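Local coordinates for apoptosis regulator CED-9 (PDB 1OHU), which sequesters the cell death activator CED-4 in the nematode until EGL-1 binds to CED-9 and frees CED-4 to activate the caspase CED-3, at residues I77-S80 with L81-V85. The protein carries 3 engineered substitutions. Numbering follows the deposited sequence.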
ATOM      1  N   ILE A  77      -9.224 -14.372  -5.742  1.00 31.52           N
ATOM      2  CA  ILE A  77      -7.866 -14.230  -5.240  1.00 30.42           C
ATOM      3  C   ILE A  77      -7.687 -14.891  -3.884  1.00 30.48           C
ATOM      4  O   ILE A  77      -8.482 -14.678  -2.966  1.00 32.05           O
ATOM      5  CB  ILE A  77      -7.485 -12.741  -5.107  1.00 32.51           C
ATOM      6  CG1 ILE A  77      -7.689 -12.036  -6.447  1.00 33.06           C
ATOM      7  CG2 ILE A  77      -6.039 -12.606  -4.636  1.00 30.85           C
ATOM      8  CD1 ILE A  77      -7.519 -10.549  -6.379  1.00 36.31           C
ATOM      9  N   SER A  78      -6.640 -15.695  -3.754  1.00 27.91           N
ATOM     10  CA  SER A  78      -6.372 -16.367  -2.492  1.00 27.60           C
ATOM     11  C   SER A  78      -5.140 -15.740  -1.852  1.00 26.57           C
ATOM     12  O   SER A  78      -4.339 -15.092  -2.526  1.00 24.49           O
ATOM     13  CB  SER A  78      -6.144 -17.860  -2.723  1.00 27.94           C
ATOM     14  OG  SER A  78      -5.019 -18.064  -3.562  1.00 29.23           O
ATOM     15  N   PHE A  79      -4.993 -15.930  -0.549  1.00 26.07           N
ATOM     16  CA  PHE A  79      -3.862 -15.371   0.167  1.00 27.07           C
ATOM     17  C   PHE A  79      -2.562 -15.953  -0.374  1.00 27.93           C
ATOM     18  O   PHE A  79      -1.555 -15.255  -0.479  1.00 30.25           O
ATOM     19  CB  PHE A  79      -3.993 -15.660   1.663  1.00 26.18           C
ATOM     20  CG  PHE A  79      -3.029 -14.890   2.515  1.00 23.49           C
ATOM     21  CD1 PHE A  79      -2.792 -13.541   2.273  1.00 24.54           C
ATOM     22  CD2 PHE A  79      -2.374 -15.505   3.574  1.00 25.37           C
ATOM     23  CE1 PHE A  79      -1.916 -12.810   3.072  1.00 23.15           C
ATOM     24  CE2 PHE A  79      -1.491 -14.783   4.384  1.00 26.65           C
ATOM     25  CZ  PHE A  79      -1.263 -13.430   4.129  1.00 25.27           C
ATOM     26  N   SER A  80      -2.592 -17.231  -0.726  1.00 27.13           N
ATOM     27  CA  SER A  80      -1.410 -17.889  -1.263  1.00 27.90           C
ATOM     28  C   SER A  80      -0.999 -17.233  -2.576  1.00 26.80           C
ATOM     29  O   SER A  80       0.147 -16.831  -2.741  1.00 26.14           O
ATOM     30  CB  SER A  80      -1.682 -19.368  -1.505  1.00 25.47           C
ATOM     31  OG  SER A  80      -0.511 -19.994  -2.003  1.00 30.50           O
ATOM     32  N   LEU A  81      -1.940 -17.144  -3.512  1.00 26.32           N
ATOM     33  CA  LEU A  81      -1.667 -16.526  -4.803  1.00 27.75           C
ATOM     34  C   LEU A  81      -1.162 -15.096  -4.576  1.00 27.38           C
ATOM     35  O   LEU A  81      -0.225 -14.649  -5.227  1.00 25.53           O
ATOM     36  CB  LEU A  81      -2.935 -16.499  -5.650  1.00 27.63           C
ATOM     37  CG  LEU A  81      -2.824 -16.173  -7.149  1.00 33.01           C
ATOM     38  CD1 LEU A  81      -4.229 -16.114  -7.732  1.00 33.11           C
ATOM     39  CD2 LEU A  81      -2.129 -14.841  -7.378  1.00 33.95           C
ATOM     40  N   TYR A  82      -1.794 -14.381  -3.653  1.00 28.31           N
ATOM     41  CA  TYR A  82      -1.389 -13.016  -3.353  1.00 28.54           C
ATOM     42  C   TYR A  82       0.096 -12.977  -2.989  1.00 30.65           C
ATOM     43  O   TYR A  82       0.848 -12.122  -3.461  1.00 31.37           O
ATOM     44  CB  TYR A  82      -2.225 -12.458  -2.192  1.00 27.20           C
ATOM     45  CG  TYR A  82      -1.669 -11.168  -1.623  1.00 27.45           C
ATOM     46  CD1 TYR A  82      -1.849  -9.949  -2.283  1.00 26.09           C
ATOM     47  CD2 TYR A  82      -0.906 -11.177  -0.456  1.00 27.11           C
ATOM     48  CE1 TYR A  82      -1.282  -8.781  -1.796  1.00 26.57           C
ATOM     49  CE2 TYR A  82      -0.333 -10.017   0.036  1.00 27.28           C
ATOM     50  CZ  TYR A  82      -0.524  -8.825  -0.638  1.00 26.94           C
ATOM     51  OH  TYR A  82       0.050  -7.678  -0.148  1.00 29.44           O
ATOM     52  N   GLN A  83       0.513 -13.912  -2.147  1.00 32.41           N
ATOM     53  CA  GLN A  83       1.903 -13.984  -1.717  1.00 33.21           C
ATOM     54  C   GLN A  83       2.871 -14.344  -2.846  1.00 33.01           C
ATOM     55  O   GLN A  83       4.014 -13.887  -2.854  1.00 31.54           O
ATOM     56  CB  GLN A  83       2.027 -14.979  -0.564  1.00 34.54           C
ATOM     57  CG  GLN A  83       1.430 -14.456   0.737  1.00 35.56           C
ATOM     58  CD  GLN A  83       1.451 -15.490   1.846  1.00 36.20           C
ATOM     59  OE1 GLN A  83       0.431 -16.100   2.161  1.00 38.59           O
ATOM     60  NE2 GLN A  83       2.617 -15.699   2.434  1.00 36.66           N
ATOM     61  N   ASP A  84       2.420 -15.154  -3.800  1.00 31.78           N
ATOM     62  CA  ASP A  84       3.273 -15.531  -4.923  1.00 30.15           C
ATOM     63  C   ASP A  84       3.513 -14.328  -5.836  1.00 29.84           C
ATOM     64  O   ASP A  84       4.621 -14.133  -6.343  1.00 27.36           O
ATOM     65  CB  ASP A  84       2.634 -16.637  -5.773  1.00 32.22           C
ATOM     66  CG  ASP A  84       2.404 -17.926  -5.006  1.00 32.95           C
ATOM     67  OD1 ASP A  84       3.187 -18.235  -4.085  1.00 27.85           O
ATOM     68  OD2 ASP A  84       1.437 -18.641  -5.353  1.00 37.91           O
ATOM     69  N   VAL A  85       2.461 -13.535  -6.051  1.00 27.42           N
ATOM     70  CA  VAL A  85       2.524 -12.370  -6.934  1.00 27.55           C
ATOM     71  C   VAL A  85       3.291 -11.190  -6.364  1.00 27.91           C
ATOM     72  O   VAL A  85       3.985 -10.481  -7.089  1.00 28.17           O
ATOM     73  CB  VAL A  85       1.097 -11.883  -7.316  1.00 25.12           C
ATOM     74  CG1 VAL A  85       1.154 -10.508  -7.983  1.00 23.50           C
ATOM     75  CG2 VAL A  85       0.446 -12.881  -8.253  1.00 26.94           C
TER
HETATM   76  O   HOH W   1      -0.585 -20.547  -4.942  1.00 40.85           O
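Ser80 and Asp84 lie one turn apart on helix 79-86, and a water joins their side chains. Ser80 OG is 3.0 Å from it, and the water donates to Asp84 OD2 at 2.8 Å. The two residues also share a backbone bond, from Asp84 N to Ser80 O. Leu81 N donates to Ser78 OG at 3.2 Å, a nearly straight capping bond. OG can reach it because Ser78 chi1 is 61°, which sets the hydroxyl between its own N and carbonyl carbon. The same OG rests against Leu81 CB, while Leu81 reaches on to Leu71 of helix 44-71. Ser78 O accepts from Tyr82 N, the first of the i to i+4 bonds here, and Phe79 O continues the run with Gln83 N.

Phe79 leans on both Tyr82 and Gln83. Its CE1 lies 4.0 Å from Tyr82 CD2. On one ring face sits Gln83 OE1, 3.2 Å from Phe79 CD2 and displaced toward the rim; the ring and amide planes are 42° apart. Gln83 CG leaves anti to the carbonyl carbon (chi1 -72°), and this brings OE1 back over that face, while NE2 points away. With an alanine at Phe79, the face under Gln83 OE1 would be gone, the amide would probably be freer to turn, and Tyr82 CD2 would probably lose its aromatic neighbour. Phe79 also meets Tyr134 and Leu137 of helix 128-144, and Tyr82 packs on Leu131 and Thr135 there. A serine N-cap thus begins a short surface helix, packed against two longer helices of the all-helical Bcl-2 fold.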